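Local coordinates for protein multiheme cytochrome cf (Carboxydothermus ferrireducens DSM 11255, PDB 6QVM) that probably passes electrons along its eleven c-type hemes to insoluble extracellular Fe(III) while inserted in the S-layer, at residues L132-K141 / A205-Y213; G376-E384 / K468-C476. All coordinates share one frame; numbering follows the deposited sequence.

Interaction 1 of 2, residues L132-K141 / A205-Y213; sequences LAYFLMVALK and AFNAVQAKY
The hydroxyl of Tyr213 donates to the carbonyl of Ala139, OH to O at 2.5 Å, the one hydrogen bond between the two segments. With a C=O...OH angle of 163° the donor comes almost head-on to the carbonyl, and that oxygen also lies in the plane of the ring, at its edge. The phenol can reach it because CG of Tyr213 stands beside the backbone N and anti to the carbonyl carbon (chi1 -45°). On one face of the ring lies the preceding side chain, with Lys212 CG 4.1 Å above the centre. At the same end Lys141 bends at chi3 and brings its CE to 3.4 Å from the Tyr213 OH. Lys141 itself leaves the helix with positive phi in a Schellman motif, so the tyrosine meets helix 129-139 where it terminates.

Below this polar end segments 132-139 and 205-212 run side by side, their axes 3° from parallel and 10.3 Å apart at closest approach, and the seam is aliphatic. Leu136 and Val209 slide past one another in opposite directions, CD1 of the leucine resting 3.6 Å from CG2 of the valine. Leu132 CD1 and Leu136 CD1 both bear on the methyl of Ala205. Leu140 CD2 lies over the backbone at Val209 CA and against the stem of Lys212. Outside the pair, Tyr179 touches both Leu136 and Ala208.

A phenylalanine in place of Tyr213 would probably leave the Ala139 carbonyl without the hydroxyl donor that meets it here. The contact thus pairs an aliphatic seam with a single directional bond at the C-terminal ends, which is likely to limit slippage of one helix along the other.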
# COMPACT_ATOMS: atom_id res chain seq x y z
N LEU A 132 23.28 19.01 -35.51
CA LEU A 132 23.74 17.96 -34.60
C LEU A 132 24.85 18.48 -33.71
O LEU A 132 24.88 18.18 -32.51
CB LEU A 132 24.21 16.74 -35.38
CG LEU A 132 24.88 15.64 -34.54
CD1 LEU A 132 23.88 15.03 -33.56
CD2 LEU A 132 25.52 14.57 -35.41
N ALA A 133 25.78 19.26 -34.27
CA ALA A 133 26.84 19.85 -33.46
C ALA A 133 26.28 20.84 -32.45
O ALA A 133 26.83 20.99 -31.35
CB ALA A 133 27.87 20.53 -34.36
N TYR A 134 25.19 21.52 -32.79
CA TYR A 134 24.54 22.44 -31.86
C TYR A 134 23.86 21.68 -30.73
O TYR A 134 24.12 21.93 -29.55
CB TYR A 134 23.55 23.32 -32.62
CG TYR A 134 22.74 24.26 -31.75
CD1 TYR A 134 23.35 25.28 -31.03
CD2 TYR A 134 21.35 24.14 -31.68
CE1 TYR A 134 22.60 26.15 -30.25
CE2 TYR A 134 20.59 25.00 -30.91
CZ TYR A 134 21.22 26.00 -30.19
OH TYR A 134 20.47 26.86 -29.42
N PHE A 135 22.97 20.74 -31.09
CA PHE A 135 22.30 19.92 -30.09
C PHE A 135 23.32 19.23 -29.18
O PHE A 135 23.08 19.07 -27.98
CB PHE A 135 21.42 18.86 -30.76
CG PHE A 135 20.25 19.43 -31.50
CD1 PHE A 135 19.69 20.64 -31.13
CD2 PHE A 135 19.70 18.73 -32.56
CE1 PHE A 135 18.61 21.15 -31.83
CE2 PHE A 135 18.61 19.24 -33.26
CZ PHE A 135 18.07 20.45 -32.89
N LEU A 136 24.46 18.82 -29.75
CA LEU A 136 25.49 18.19 -28.94
C LEU A 136 26.10 19.16 -27.94
O LEU A 136 26.50 18.76 -26.84
CB LEU A 136 26.57 17.61 -29.84
CG LEU A 136 27.58 16.69 -29.15
CD1 LEU A 136 26.87 15.51 -28.51
CD2 LEU A 136 28.61 16.22 -30.14
N MET A 137 26.18 20.44 -28.30
CA MET A 137 26.71 21.43 -27.38
C MET A 137 25.75 21.66 -26.22
O MET A 137 26.17 21.74 -25.05
CB MET A 137 26.99 22.74 -28.12
CG MET A 137 27.38 23.88 -27.21
SD MET A 137 27.15 25.47 -28.03
CE MET A 137 25.37 25.48 -28.25
N VAL A 138 24.46 21.78 -26.51
CA VAL A 138 23.44 21.90 -25.46
C VAL A 138 23.50 20.69 -24.54
O VAL A 138 23.66 20.82 -23.32
CB VAL A 138 22.04 22.05 -26.08
CG1 VAL A 138 21.00 22.14 -24.99
CG2 VAL A 138 21.98 23.25 -27.00
N ALA A 139 23.41 19.49 -25.12
CA ALA A 139 23.31 18.28 -24.32
C ALA A 139 24.55 18.07 -23.47
O ALA A 139 24.45 17.63 -22.32
CB ALA A 139 23.04 17.07 -25.21
N LEU A 140 25.73 18.36 -24.01
CA LEU A 140 26.95 18.27 -23.21
C LEU A 140 27.16 19.50 -22.33
O LEU A 140 28.18 19.57 -21.64
CB LEU A 140 28.17 18.05 -24.09
CG LEU A 140 28.27 16.69 -24.78
CD1 LEU A 140 29.70 16.38 -25.18
CD2 LEU A 140 27.71 15.60 -23.88
N LYS A 141 26.23 20.46 -22.37
CA LYS A 141 26.29 21.68 -21.57
C LYS A 141 27.68 22.32 -21.66
O LYS A 141 28.35 22.59 -20.66
CB LYS A 141 25.90 21.40 -20.12
CG LYS A 141 24.49 20.86 -19.95
CD LYS A 141 24.15 20.66 -18.49
CE LYS A 141 25.18 19.80 -17.79
NZ LYS A 141 24.65 19.22 -16.52
N ALA A 205 27.55 10.77 -31.73
CA ALA A 205 27.26 11.92 -30.87
C ALA A 205 26.46 11.49 -29.65
O ALA A 205 26.73 11.93 -28.53
CB ALA A 205 26.52 13.00 -31.66
N PHE A 206 25.47 10.61 -29.85
CA PHE A 206 24.67 10.11 -28.74
C PHE A 206 25.53 9.36 -27.72
O PHE A 206 25.33 9.50 -26.51
CB PHE A 206 23.55 9.21 -29.27
CG PHE A 206 22.62 8.69 -28.22
CD1 PHE A 206 21.90 9.56 -27.41
CD2 PHE A 206 22.45 7.33 -28.04
CE1 PHE A 206 21.03 9.08 -26.44
CE2 PHE A 206 21.59 6.84 -27.07
CZ PHE A 206 20.88 7.72 -26.27
N ASN A 207 26.52 8.60 -28.21
CA ASN A 207 27.42 7.89 -27.31
C ASN A 207 28.19 8.86 -26.42
O ASN A 207 28.44 8.56 -25.24
CB ASN A 207 28.37 7.00 -28.11
CG ASN A 207 27.67 5.82 -28.75
OD1 ASN A 207 26.55 5.47 -28.37
ND2 ASN A 207 28.31 5.22 -29.75
N ALA A 208 28.58 10.01 -26.97
CA ALA A 208 29.28 11.00 -26.17
C ALA A 208 28.38 11.61 -25.10
O ALA A 208 28.84 11.94 -24.00
CB ALA A 208 29.85 12.10 -27.07
N VAL A 209 27.09 11.76 -25.40
CA VAL A 209 26.13 12.18 -24.38
C VAL A 209 25.97 11.09 -23.33
O VAL A 209 25.93 11.37 -22.12
CB VAL A 209 24.78 12.53 -25.03
CG1 VAL A 209 23.78 12.96 -23.97
CG2 VAL A 209 24.95 13.62 -26.08
N GLN A 210 25.90 9.83 -23.76
CA GLN A 210 25.77 8.72 -22.81
C GLN A 210 27.02 8.56 -21.95
O GLN A 210 26.93 8.11 -20.81
CB GLN A 210 25.48 7.42 -23.56
CG GLN A 210 24.02 7.21 -23.89
CD GLN A 210 23.78 5.94 -24.68
OE1 GLN A 210 24.45 5.67 -25.67
NE2 GLN A 210 22.82 5.13 -24.23
N ALA A 211 28.19 8.91 -22.49
CA ALA A 211 29.41 8.82 -21.70
C ALA A 211 29.42 9.86 -20.59
O ALA A 211 29.91 9.60 -19.49
CB ALA A 211 30.64 8.98 -22.60
N LYS A 212 28.88 11.05 -20.86
CA LYS A 212 28.87 12.11 -19.86
C LYS A 212 27.83 11.87 -18.77
O LYS A 212 28.07 12.23 -17.61
CB LYS A 212 28.62 13.47 -20.52
CG LYS A 212 28.77 14.64 -19.56
CD LYS A 212 28.12 15.90 -20.09
CE LYS A 212 27.98 16.94 -18.99
NZ LYS A 212 29.29 17.46 -18.53
N TYR A 213 26.69 11.26 -19.11
CA TYR A 213 25.64 10.95 -18.15
C TYR A 213 25.42 9.44 -18.12
O TYR A 213 24.37 8.95 -18.58
CB TYR A 213 24.33 11.66 -18.50
CG TYR A 213 24.49 13.12 -18.86
CD1 TYR A 213 24.60 14.09 -17.87
CD2 TYR A 213 24.52 13.53 -20.18
CE1 TYR A 213 24.74 15.43 -18.20
CE2 TYR A 213 24.65 14.85 -20.52
CZ TYR A 213 24.76 15.80 -19.53
OH TYR A 213 24.90 17.12 -19.87

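Interaction 2 of 2, residues G376-E384 / K468-C476; sequences GIAASATCE and KLGITCVTC. With CA (calcium ion), chain S; HEC (heme c), chain L.
Thr472 meets the 376-384 segment with every atom of its side chain. CB touches two oxygens, 3.3 Å from Ala378 O and equally far from Ser380 OG. From there OG1, held between the backbone N and the carbonyl carbon (chi1 62°), donates to Ala378 O at 2.9 Å, tilted 20° from the carbonyl plane, while CG2 packs alongside that same oxygen. A water also donates to Ala378 O and accepts from Val474 N, so two donors grip this buried carbonyl. Ser380 OG takes a weak bond from Cys473 N, but also pairs with Tyr397. Leu469 flanks the polar centre, its CD1 against the methyl of Ala378 and CD2 against that of Ala379.

Further along, Cys383 SG and Cys473 SG lie 3.5 Å apart. Each is a thioether to a different heme c; Cys473 and Cys476 hold one heme as the two cysteines of a CXXCH motif, the usual attachment in c-type cytochromes. Next to Cys383, Glu384 OE2 binds the calcium ion at 2.4 Å, with Gly395, Asn398 and Asp399 among its other ligands. The sulfurs that carry two different hemes are in van der Waals contact, which places the hemes close together, consistent with electron transfer between them.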
# COMPACT_ATOMS: atom_id res chain seq x y z
N GLY A 376 6.47 -11.65 3.06
CA GLY A 376 5.58 -11.44 4.18
C GLY A 376 5.14 -10.00 4.37
O GLY A 376 4.93 -9.58 5.51
N ILE A 377 4.98 -9.25 3.28
CA ILE A 377 4.63 -7.84 3.41
C ILE A 377 3.21 -7.68 3.94
O ILE A 377 2.87 -6.65 4.52
CB ILE A 377 4.83 -7.11 2.08
CG1 ILE A 377 4.86 -5.60 2.30
CG2 ILE A 377 3.74 -7.50 1.09
CD1 ILE A 377 4.87 -4.81 1.00
N ALA A 378 2.37 -8.69 3.75
CA ALA A 378 0.99 -8.62 4.23
C ALA A 378 0.90 -8.77 5.74
O ALA A 378 -0.19 -8.59 6.29
CB ALA A 378 0.15 -9.70 3.55
N ALA A 379 2.00 -9.09 6.41
CA ALA A 379 2.00 -9.17 7.87
C ALA A 379 1.76 -7.79 8.47
O ALA A 379 2.17 -6.77 7.92
CB ALA A 379 3.32 -9.74 8.38
N SER A 380 1.08 -7.77 9.62
CA SER A 380 0.73 -6.51 10.26
C SER A 380 1.95 -5.69 10.64
O SER A 380 1.83 -4.48 10.82
CB SER A 380 -0.11 -6.78 11.51
OG SER A 380 -1.34 -7.40 11.16
N ALA A 381 3.12 -6.33 10.77
CA ALA A 381 4.32 -5.59 11.14
C ALA A 381 4.69 -4.55 10.10
O ALA A 381 5.37 -3.56 10.42
CB ALA A 381 5.48 -6.57 11.35
N THR A 382 4.26 -4.75 8.85
CA THR A 382 4.50 -3.74 7.81
C THR A 382 3.87 -2.41 8.20
O THR A 382 4.43 -1.34 7.93
CB THR A 382 3.95 -4.24 6.48
OG1 THR A 382 4.66 -5.42 6.09
CG2 THR A 382 4.10 -3.18 5.39
N CYS A 383 2.72 -2.46 8.87
CA CYS A 383 2.01 -1.25 9.28
C CYS A 383 2.28 -0.84 10.72
O CYS A 383 2.24 0.35 11.03
CB CYS A 383 0.50 -1.46 9.11
SG CYS A 383 0.03 -2.44 7.67
N GLU A 384 2.59 -1.80 11.59
CA GLU A 384 2.69 -1.52 13.02
C GLU A 384 3.90 -0.66 13.37
O GLU A 384 3.94 -0.09 14.46
CB GLU A 384 2.74 -2.83 13.81
CG GLU A 384 1.38 -3.47 14.02
CD GLU A 384 1.49 -4.91 14.49
OE1 GLU A 384 2.43 -5.61 14.06
OE2 GLU A 384 0.65 -5.34 15.31
N LYS A 468 0.69 -19.05 6.65
CA LYS A 468 1.45 -18.58 7.79
C LYS A 468 0.93 -17.29 8.40
O LYS A 468 1.55 -16.78 9.35
CB LYS A 468 2.93 -18.42 7.41
CG LYS A 468 3.16 -17.86 6.01
N LEU A 469 -0.17 -16.74 7.90
CA LEU A 469 -0.71 -15.48 8.40
C LEU A 469 -2.13 -15.67 8.90
O LEU A 469 -2.95 -16.33 8.26
CB LEU A 469 -0.70 -14.38 7.32
CG LEU A 469 0.65 -13.86 6.82
CD1 LEU A 469 0.43 -12.86 5.69
CD2 LEU A 469 1.46 -13.22 7.94
N GLY A 470 -2.41 -15.09 10.07
CA GLY A 470 -3.78 -14.92 10.54
C GLY A 470 -4.41 -13.73 9.85
O GLY A 470 -4.10 -13.41 8.70
N ILE A 471 -5.31 -13.06 10.56
CA ILE A 471 -5.90 -11.83 10.05
C ILE A 471 -4.93 -10.69 10.30
O ILE A 471 -4.34 -10.58 11.38
CB ILE A 471 -7.26 -11.58 10.71
CG1 ILE A 471 -8.24 -12.70 10.34
CG2 ILE A 471 -7.81 -10.22 10.31
CD1 ILE A 471 -9.48 -12.72 11.20
N THR A 472 -4.73 -9.84 9.30
CA THR A 472 -3.78 -8.74 9.38
C THR A 472 -4.46 -7.45 8.93
O THR A 472 -5.64 -7.44 8.57
CB THR A 472 -2.55 -8.99 8.51
OG1 THR A 472 -2.94 -9.11 7.14
CG2 THR A 472 -1.85 -10.27 8.95
N CYS A 473 -3.69 -6.35 8.96
CA CYS A 473 -4.23 -5.04 8.60
C CYS A 473 -4.89 -5.08 7.23
O CYS A 473 -6.02 -4.61 7.05
CB CYS A 473 -3.12 -3.99 8.61
SG CYS A 473 -2.08 -3.95 10.06
N VAL A 474 -4.19 -5.65 6.24
CA VAL A 474 -4.69 -5.65 4.86
C VAL A 474 -5.77 -6.68 4.63
O VAL A 474 -6.28 -6.79 3.51
CB VAL A 474 -3.52 -5.85 3.87
CG1 VAL A 474 -2.53 -4.71 4.01
CG2 VAL A 474 -2.84 -7.19 4.11
N THR A 475 -6.15 -7.45 5.65
CA THR A 475 -7.39 -8.21 5.57
C THR A 475 -8.59 -7.28 5.48
O THR A 475 -9.53 -7.52 4.71
CB THR A 475 -7.53 -9.14 6.77
OG1 THR A 475 -6.41 -10.03 6.84
CG2 THR A 475 -8.81 -9.95 6.67
N CYS A 476 -8.56 -6.19 6.24
CA CYS A 476 -9.65 -5.23 6.28
C CYS A 476 -9.35 -3.93 5.55
O CYS A 476 -10.28 -3.29 5.05
CB CYS A 476 -10.02 -4.90 7.73
SG CYS A 476 -10.43 -6.34 8.79
CA CA S . 0.50 -5.24 17.69
FE HEC L . -8.18 -0.91 11.13
CHA HEC L . -10.02 1.95 11.59
CHB HEC L . -5.33 0.96 10.89
CHC HEC L . -6.31 -3.81 11.13
CHD HEC L . -11.01 -2.76 10.53
NA HEC L . -7.76 1.08 11.19
C1A HEC L . -8.66 2.10 11.41
C2A HEC L . -7.92 3.35 11.45
C3A HEC L . -6.63 3.07 11.25
C4A HEC L . -6.50 1.64 11.09
CMA HEC L . -5.48 4.11 11.21
CAA HEC L . -8.54 4.74 11.70
CBA HEC L . -8.79 4.82 13.21
CGA HEC L . -9.49 6.10 13.57
O1A HEC L . -8.83 6.95 14.22
O2A HEC L . -10.68 6.29 13.21
NB HEC L . -6.21 -1.36 11.01
C1B HEC L . -5.19 -0.41 11.01
C2B HEC L . -3.94 -1.12 11.18
C3B HEC L . -4.20 -2.44 11.22
C4B HEC L . -5.64 -2.61 11.13
CMB HEC L . -2.56 -0.44 11.20
CAB HEC L . -3.18 -3.60 11.39
CBB HEC L . -2.37 -3.50 12.71
NC HEC L . -8.58 -2.91 10.79
C1C HEC L . -7.67 -3.94 10.96
C2C HEC L . -8.38 -5.21 10.89
C3C HEC L . -9.70 -4.93 10.80
C4C HEC L . -9.83 -3.47 10.69
CMC HEC L . -7.72 -6.59 11.11
CAC HEC L . -10.90 -5.92 10.69
CBC HEC L . -11.00 -6.90 11.89
ND HEC L . -10.20 -0.47 11.06
C1D HEC L . -11.19 -1.42 10.80
C2D HEC L . -12.46 -0.75 10.84
C3D HEC L . -12.16 0.71 11.17
C4D HEC L . -10.72 0.79 11.30
CMD HEC L . -13.84 -1.39 10.60
CAD HEC L . -13.19 1.84 11.34
CBD HEC L . -13.32 2.07 12.84
CGD HEC L . -14.44 3.04 13.14
O1D HEC L . -14.31 3.80 14.14
O2D HEC L . -15.44 3.07 12.38
O HOH W 1 -1.24 -6.02 7.05
O HOH W 2 2.86 -4.46 17.34
O HOH W 3 0.77 -3.10 18.92
O HOH W 4 2.17 -7.23 18.15

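Overall arrangement
The two interactions lie far apart, about 49 Å between centres and about 31 Å between nearest atoms, and share no helix or strand. They come in series along the chain: 132-141 / 205-213 closes before 376-384 / 468-476 opens. Interaction 1 joins helices 129-139 and 199-212 in a helical region remote from the centre of the chain, probably part of the S-layer-binding module. Interaction 2 lies near that centre, among the hemes, where short helices 381-384 and 473-476 carry heme-binding cysteines. One is plain helix packing, the other a junction of cofactors and calcium, in keeping with a modular protein that separates S-layer insertion from electron transfer.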